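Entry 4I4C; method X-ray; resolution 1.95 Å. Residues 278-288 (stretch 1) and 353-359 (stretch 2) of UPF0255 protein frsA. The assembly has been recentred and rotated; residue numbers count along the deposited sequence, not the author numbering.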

ATOM      1  N   MET A 278      -1.614 -11.736   4.058  1.00 19.56           N
ATOM      2  CA  MET A 278      -2.963 -12.278   4.177  1.00 17.42           C
ATOM      3  C   MET A 278      -2.977 -13.783   3.871  1.00 19.73           C
ATOM      4  O   MET A 278      -3.728 -14.534   4.492  1.00 21.61           O
ATOM      5  CB  MET A 278      -3.932 -11.531   3.245  1.00 16.89           C
ATOM      6  CG  MET A 278      -4.034 -10.027   3.522  1.00 17.74           C
ATOM      7  SD  MET A 278      -4.250  -9.735   5.292  1.00 25.94           S
ATOM      8  CE  MET A 278      -2.646  -9.059   5.696  1.00 79.72           C
ATOM      9  N   VAL A 279      -2.150 -14.208   2.919  1.00 16.08           N
ATOM     10  CA  VAL A 279      -2.093 -15.628   2.555  1.00 18.03           C
ATOM     11  C   VAL A 279      -1.479 -16.383   3.712  1.00 20.29           C
ATOM     12  O   VAL A 279      -2.009 -17.398   4.155  1.00 30.92           O
ATOM     13  CB  VAL A 279      -1.191 -15.895   1.345  1.00 19.84           C
ATOM     14  CG1 VAL A 279      -1.092 -17.381   1.122  1.00 18.43           C
ATOM     15  CG2 VAL A 279      -1.713 -15.222   0.103  1.00 18.66           C
ATOM     16  N   ARG A 280      -0.364 -15.880   4.191  1.00 23.96           N
ATOM     17  CA  ARG A 280       0.275 -16.367   5.375  1.00 32.81           C
ATOM     18  C   ARG A 280      -0.688 -16.561   6.509  1.00 33.77           C
ATOM     19  O   ARG A 280      -0.777 -17.593   7.102  1.00 24.62           O
ATOM     20  CB  ARG A 280       1.334 -15.403   5.809  1.00 34.72           C
ATOM     21  CG  ARG A 280       2.602 -16.038   6.133  1.00 38.67           C
ATOM     22  CD  ARG A 280       3.452 -15.175   6.915  1.00 35.76           C
ATOM     23  NE  ARG A 280       4.663 -15.889   7.245  1.00 38.69           N
ATOM     24  CZ  ARG A 280       5.017 -16.124   8.484  1.00 40.64           C
ATOM     25  NH1 ARG A 280       6.086 -16.790   8.775  1.00 42.80           N
ATOM     26  NH2 ARG A 280       4.266 -15.684   9.427  1.00 40.38           N
ATOM     27  N   LEU A 281      -1.440 -15.533   6.769  1.00 28.37           N
ATOM     28  CA  LEU A 281      -2.452 -15.567   7.818  1.00 21.46           C
ATOM     29  C   LEU A 281      -3.580 -16.580   7.537  1.00 20.36           C
ATOM     30  O   LEU A 281      -4.178 -17.130   8.470  1.00 26.07           O
ATOM     31  CB  LEU A 281      -3.022 -14.161   8.043  1.00 21.56           C
ATOM     32  CG  LEU A 281      -4.099 -14.018   9.114  1.00 26.83           C
ATOM     33  CD1 LEU A 281      -3.629 -14.600  10.438  1.00 31.69           C
ATOM     34  CD2 LEU A 281      -4.479 -12.552   9.284  1.00 31.30           C
ATOM     35  N   SER A 282      -3.860 -16.831   6.259  1.00 18.74           N
ATOM     36  CA  SER A 282      -4.976 -17.685   5.886  1.00 27.52           C
ATOM     37  C   SER A 282      -4.592 -19.144   6.057  1.00 31.05           C
ATOM     38  O   SER A 282      -5.452 -20.026   6.049  1.00 30.47           O
ATOM     39  CB  SER A 282      -5.410 -17.420   4.445  1.00 25.45           C
ATOM     40  OG  SER A 282      -6.041 -16.151   4.323  1.00 25.07           O
ATOM     41  N   PHE A 283      -3.293 -19.391   6.205  1.00 33.78           N
ATOM     42  CA  PHE A 283      -2.802 -20.725   6.538  1.00 32.98           C
ATOM     43  C   PHE A 283      -2.668 -20.865   8.047  1.00 35.55           C
ATOM     44  O   PHE A 283      -2.881 -21.946   8.599  1.00 33.21           O
ATOM     45  CB  PHE A 283      -1.457 -20.982   5.882  1.00 30.21           C
ATOM     46  CG  PHE A 283      -1.548 -21.379   4.434  1.00 30.75           C
ATOM     47  CD1 PHE A 283      -1.547 -20.421   3.435  1.00 26.57           C
ATOM     48  CD2 PHE A 283      -1.609 -22.717   4.070  1.00 32.55           C
ATOM     49  CE1 PHE A 283      -1.614 -20.783   2.108  1.00 25.81           C
ATOM     50  CE2 PHE A 283      -1.679 -23.085   2.744  1.00 33.22           C
ATOM     51  CZ  PHE A 283      -1.679 -22.117   1.760  1.00 31.46           C
ATOM     52  N   LEU A 284      -2.324 -19.769   8.716  1.00 28.50           N
ATOM     53  CA  LEU A 284      -2.118 -19.802  10.160  1.00 30.06           C
ATOM     54  C   LEU A 284      -3.426 -19.879  10.951  1.00 34.31           C
ATOM     55  O   LEU A 284      -3.509 -20.573  11.966  1.00 33.99           O
ATOM     56  CB  LEU A 284      -1.274 -18.607  10.613  1.00 35.64           C
ATOM     57  CG  LEU A 284       0.193 -18.604  10.163  1.00 30.87           C
ATOM     58  CD1 LEU A 284       0.820 -17.226  10.344  1.00 32.25           C
ATOM     59  CD2 LEU A 284       0.988 -19.629  10.929  1.00 29.13           C
ATOM     60  N   GLU A 285      -4.454 -19.182  10.482  1.00 37.87           N
ATOM     61  CA  GLU A 285      -5.716 -19.139  11.212  1.00 33.57           C
ATOM     62  C   GLU A 285      -6.889 -19.589  10.350  1.00 32.30           C
ATOM     63  O   GLU A 285      -7.666 -18.774   9.867  1.00 31.12           O
ATOM     64  CB  GLU A 285      -5.950 -17.732  11.746  1.00 30.03           C
ATOM     65  CG  GLU A 285      -4.873 -17.265  12.695  1.00 36.54           C
ATOM     66  CD  GLU A 285      -5.148 -17.662  14.136  1.00 46.11           C
ATOM     67  OE1 GLU A 285      -6.129 -18.403  14.379  1.00 47.26           O
ATOM     68  OE2 GLU A 285      -4.390 -17.214  15.027  1.00 50.33           O
ATOM     69  N   GLN A 286      -7.028 -20.897  10.183  1.00 33.47           N
ATOM     70  CA  GLN A 286      -7.954 -21.420   9.188  1.00 35.79           C
ATOM     71  C   GLN A 286      -9.423 -21.401   9.614  1.00 38.81           C
ATOM     72  O   GLN A 286     -10.312 -21.632   8.788  1.00 32.29           O
ATOM     73  CB  GLN A 286      -7.522 -22.824   8.746  1.00 34.69           C
ATOM     74  CG  GLN A 286      -6.052 -22.911   8.357  1.00 36.14           C
ATOM     75  CD  GLN A 286      -5.765 -24.054   7.392  1.00 43.13           C
ATOM     76  OE1 GLN A 286      -6.687 -24.660   6.845  1.00 40.27           O
ATOM     77  NE2 GLN A 286      -4.485 -24.350   7.180  1.00 36.26           N
ATOM     78  N   GLU A 287      -9.686 -21.127  10.890  1.00 36.05           N
ATOM     79  CA  GLU A 287     -11.067 -21.073  11.372  1.00 32.94           C
ATOM     80  C   GLU A 287     -11.558 -19.639  11.442  1.00 32.46           C
ATOM     81  O   GLU A 287     -12.682 -19.321  11.020  1.00 27.88           O
ATOM     82  CB  GLU A 287     -11.201 -21.738  12.747  1.00 35.69           C
ATOM     83  CG  GLU A 287     -11.350 -23.265  12.675  1.00 36.10           C
ATOM     84  CD  GLU A 287     -12.558 -23.677  11.849  1.00 46.50           C
ATOM     85  OE1 GLU A 287     -13.682 -23.250  12.195  1.00 48.53           O
ATOM     86  OE2 GLU A 287     -12.382 -24.414  10.851  1.00 50.60           O
ATOM     87  N   LYS A 288     -10.699 -18.781  11.983  1.00 26.27           N
ATOM     88  CA  LYS A 288     -11.015 -17.374  12.166  1.00 26.41           C
ATOM     89  C   LYS A 288     -11.119 -16.620  10.847  1.00 26.79           C
ATOM     90  O   LYS A 288     -11.853 -15.644  10.760  1.00 24.33           O
ATOM     91  CB  LYS A 288      -9.977 -16.702  13.067  1.00 32.53           C
ATOM     92  CG  LYS A 288      -9.943 -17.235  14.488  1.00 37.31           C
ATOM     93  CD  LYS A 288      -8.755 -16.675  15.237  1.00 42.42           C
ATOM     94  CE  LYS A 288      -8.529 -17.408  16.546  1.00 47.17           C
ATOM     95  NZ  LYS A 288      -7.189 -17.098  17.135  1.00 50.22           N
ATOM     96  N   LYS A 353      -3.112 -27.824   2.661  1.00 37.64           N
ATOM     97  CA  LYS A 353      -4.200 -27.035   2.116  1.00 43.60           C
ATOM     98  C   LYS A 353      -4.745 -26.129   3.212  1.00 51.81           C
ATOM     99  O   LYS A 353      -4.503 -26.373   4.400  1.00 57.23           O
ATOM    100  CB  LYS A 353      -5.316 -27.951   1.612  1.00 51.62           C
ATOM    101  CG  LYS A 353      -4.917 -28.894   0.485  1.00 56.45           C
ATOM    102  CD  LYS A 353      -4.387 -28.124  -0.717  1.00 53.98           C
ATOM    103  CE  LYS A 353      -4.795 -28.762  -2.043  1.00 55.15           C
ATOM    104  NZ  LYS A 353      -6.143 -28.296  -2.523  1.00 56.64           N
ATOM    105  N   THR A 354      -5.465 -25.076   2.823  1.00 35.39           N
ATOM    106  CA  THR A 354      -6.192 -24.294   3.811  1.00 24.11           C
ATOM    107  C   THR A 354      -7.697 -24.346   3.524  1.00 37.78           C
ATOM    108  O   THR A 354      -8.123 -24.425   2.367  1.00 34.57           O
ATOM    109  CB  THR A 354      -5.647 -22.820   3.916  1.00 30.12           C
ATOM    110  OG1 THR A 354      -6.551 -22.014   4.689  1.00 27.88           O
ATOM    111  CG2 THR A 354      -5.453 -22.208   2.537  1.00 21.96           C
ATOM    112  N   LYS A 355      -8.498 -24.328   4.584  1.00 34.44           N
ATOM    113  CA  LYS A 355      -9.951 -24.342   4.457  1.00 36.18           C
ATOM    114  C   LYS A 355     -10.449 -22.982   3.956  1.00 27.74           C
ATOM    115  O   LYS A 355     -11.569 -22.861   3.451  1.00 25.68           O
ATOM    116  CB  LYS A 355     -10.573 -24.680   5.812  1.00 40.24           C
ATOM    117  CG  LYS A 355     -12.078 -24.761   5.832  1.00 43.93           C
ATOM    118  CD  LYS A 355     -12.549 -25.044   7.240  1.00 48.22           C
ATOM    119  CE  LYS A 355     -14.053 -25.051   7.309  1.00 51.87           C
ATOM    120  NZ  LYS A 355     -14.502 -25.294   8.700  1.00 54.09           N
ATOM    121  N   VAL A 356      -9.600 -21.967   4.116  1.00 32.24           N
ATOM    122  CA  VAL A 356      -9.872 -20.612   3.632  1.00 31.20           C
ATOM    123  C   VAL A 356      -9.888 -20.549   2.111  1.00 21.50           C
ATOM    124  O   VAL A 356      -8.900 -20.878   1.454  1.00 23.57           O
ATOM    125  CB  VAL A 356      -8.827 -19.599   4.140  1.00 28.72           C
ATOM    126  CG1 VAL A 356      -9.215 -18.178   3.699  1.00 23.29           C
ATOM    127  CG2 VAL A 356      -8.688 -19.689   5.664  1.00 25.15           C
ATOM    128  N   PRO A 357     -11.024 -20.140   1.540  1.00 25.98           N
ATOM    129  CA  PRO A 357     -11.033 -19.935   0.096  1.00 23.26           C
ATOM    130  C   PRO A 357     -10.305 -18.626  -0.237  1.00 26.57           C
ATOM    131  O   PRO A 357     -10.669 -17.551   0.243  1.00 24.56           O
ATOM    132  CB  PRO A 357     -12.525 -19.880  -0.231  1.00 23.43           C
ATOM    133  CG  PRO A 357     -13.172 -19.386   1.002  1.00 27.15           C
ATOM    134  CD  PRO A 357     -12.312 -19.804   2.165  1.00 23.19           C
ATOM    135  N   ILE A 358      -9.239 -18.742  -1.019  1.00 24.51           N
ATOM    136  CA  ILE A 358      -8.454 -17.593  -1.435  1.00 28.76           C
ATOM    137  C   ILE A 358      -8.652 -17.341  -2.923  1.00 30.14           C
ATOM    138  O   ILE A 358      -8.464 -18.242  -3.744  1.00 24.30           O
ATOM    139  CB  ILE A 358      -6.944 -17.824  -1.195  1.00 23.71           C
ATOM    140  CG1 ILE A 358      -6.674 -18.148   0.273  1.00 25.55           C
ATOM    141  CG2 ILE A 358      -6.125 -16.611  -1.663  1.00 20.27           C
ATOM    142  CD1 ILE A 358      -5.290 -18.681   0.534  1.00 18.89           C
ATOM    143  N   LEU A 359      -9.043 -16.119  -3.263  1.00 24.70           N
ATOM    144  CA  LEU A 359      -9.060 -15.681  -4.648  1.00 17.85           C
ATOM    145  C   LEU A 359      -7.796 -14.872  -4.870  1.00 20.68           C
ATOM    146  O   LEU A 359      -7.557 -13.888  -4.175  1.00 19.10           O
ATOM    147  CB  LEU A 359     -10.287 -14.813  -4.920  1.00 22.51           C
ATOM    148  CG  LEU A 359     -10.285 -14.034  -6.235  1.00 27.56           C
ATOM    149  CD1 LEU A 359     -10.378 -14.984  -7.407  1.00 24.96           C
ATOM    150  CD2 LEU A 359     -11.418 -13.000  -6.274  1.00 28.75           C
TER

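The C-terminal turns of a helix, ending at Leu284, and the residues that follow it pack against a loop that leads into a strand at Ile358. The backbones are 7.8 Å apart between CA of Val279 and CA of Ile358, and closer between CA of Phe283 and CA of Thr354 (5.6 Å) and between CA of Gln286 and CA of Lys355 (5.9 Å).

At the wide end, Ile358 points toward the helix with chi1 m and chi2 t, an extended form that carries CD1 to 4.1 Å from CB of Ser282 and 4.4 Å from CG1 of Val279. Ser282 suits this buried position because its polarity is satisfied locally: with chi1 m, OG turns back along the helix and donates to O of Met278 at 2.8 Å. The hydroxyl can therefore sit beside an apolar neighbour, with OG of Ser282 3.8 Å from CG1 of Val356. Val356, buried and with chi1 t, also places CG2 3.3 Å from O of Ser282 and 4.0 Å from CA of Gln286, so this apolar side chain lies against the helix end.

Thr354 takes part in two kinds of contact at once. Its chi1 of 168° (t) directs OG1 to O of Ser282, a short hydrogen bond of 2.6 Å in which Thr354 is the donor. Near the helix end this carbonyl receives no backbone hydrogen bond from within its own stretch, so the hydroxyl supplies a partner. OG1 of Thr354 also accepts from N of Val356 at 3.1 Å, tying down the turn in its own segment. The methyl is used as well: CG2 of Thr354 sits over one face of the Phe283 ring, 3.9 Å from its centroid and 14° off the normal, a CH-pi contact. Phe283, with chi1 m and chi2 near 90°, starts sideways, but its ring reaches the other stretch.

Beyond the helix, Gln286 uses both ends of its amide. OE1 of Gln286 accepts from N of Lys355 at 2.9 Å, while NE2 of Gln286 donates to O of Phe283 at 3.2 Å and, weakly, to O of Lys353 at 3.4 Å. An amide suits this place because it presents an acceptor and a donor together to backbone groups of opposite polarity. Its chi1 m, chi2 t conformation brings the amide to the other segment although CA-to-CB points sideways.

At the exposed margin, Lys355 is fully extended, all four chi angles t, and spans the gap to place NZ 3.1 Å from OE2 of Glu287 in a salt bridge. Glu287 begins by pointing away; its m, m conformation brings the carboxylate nearer the other stretch, within reach of NZ of Lys355.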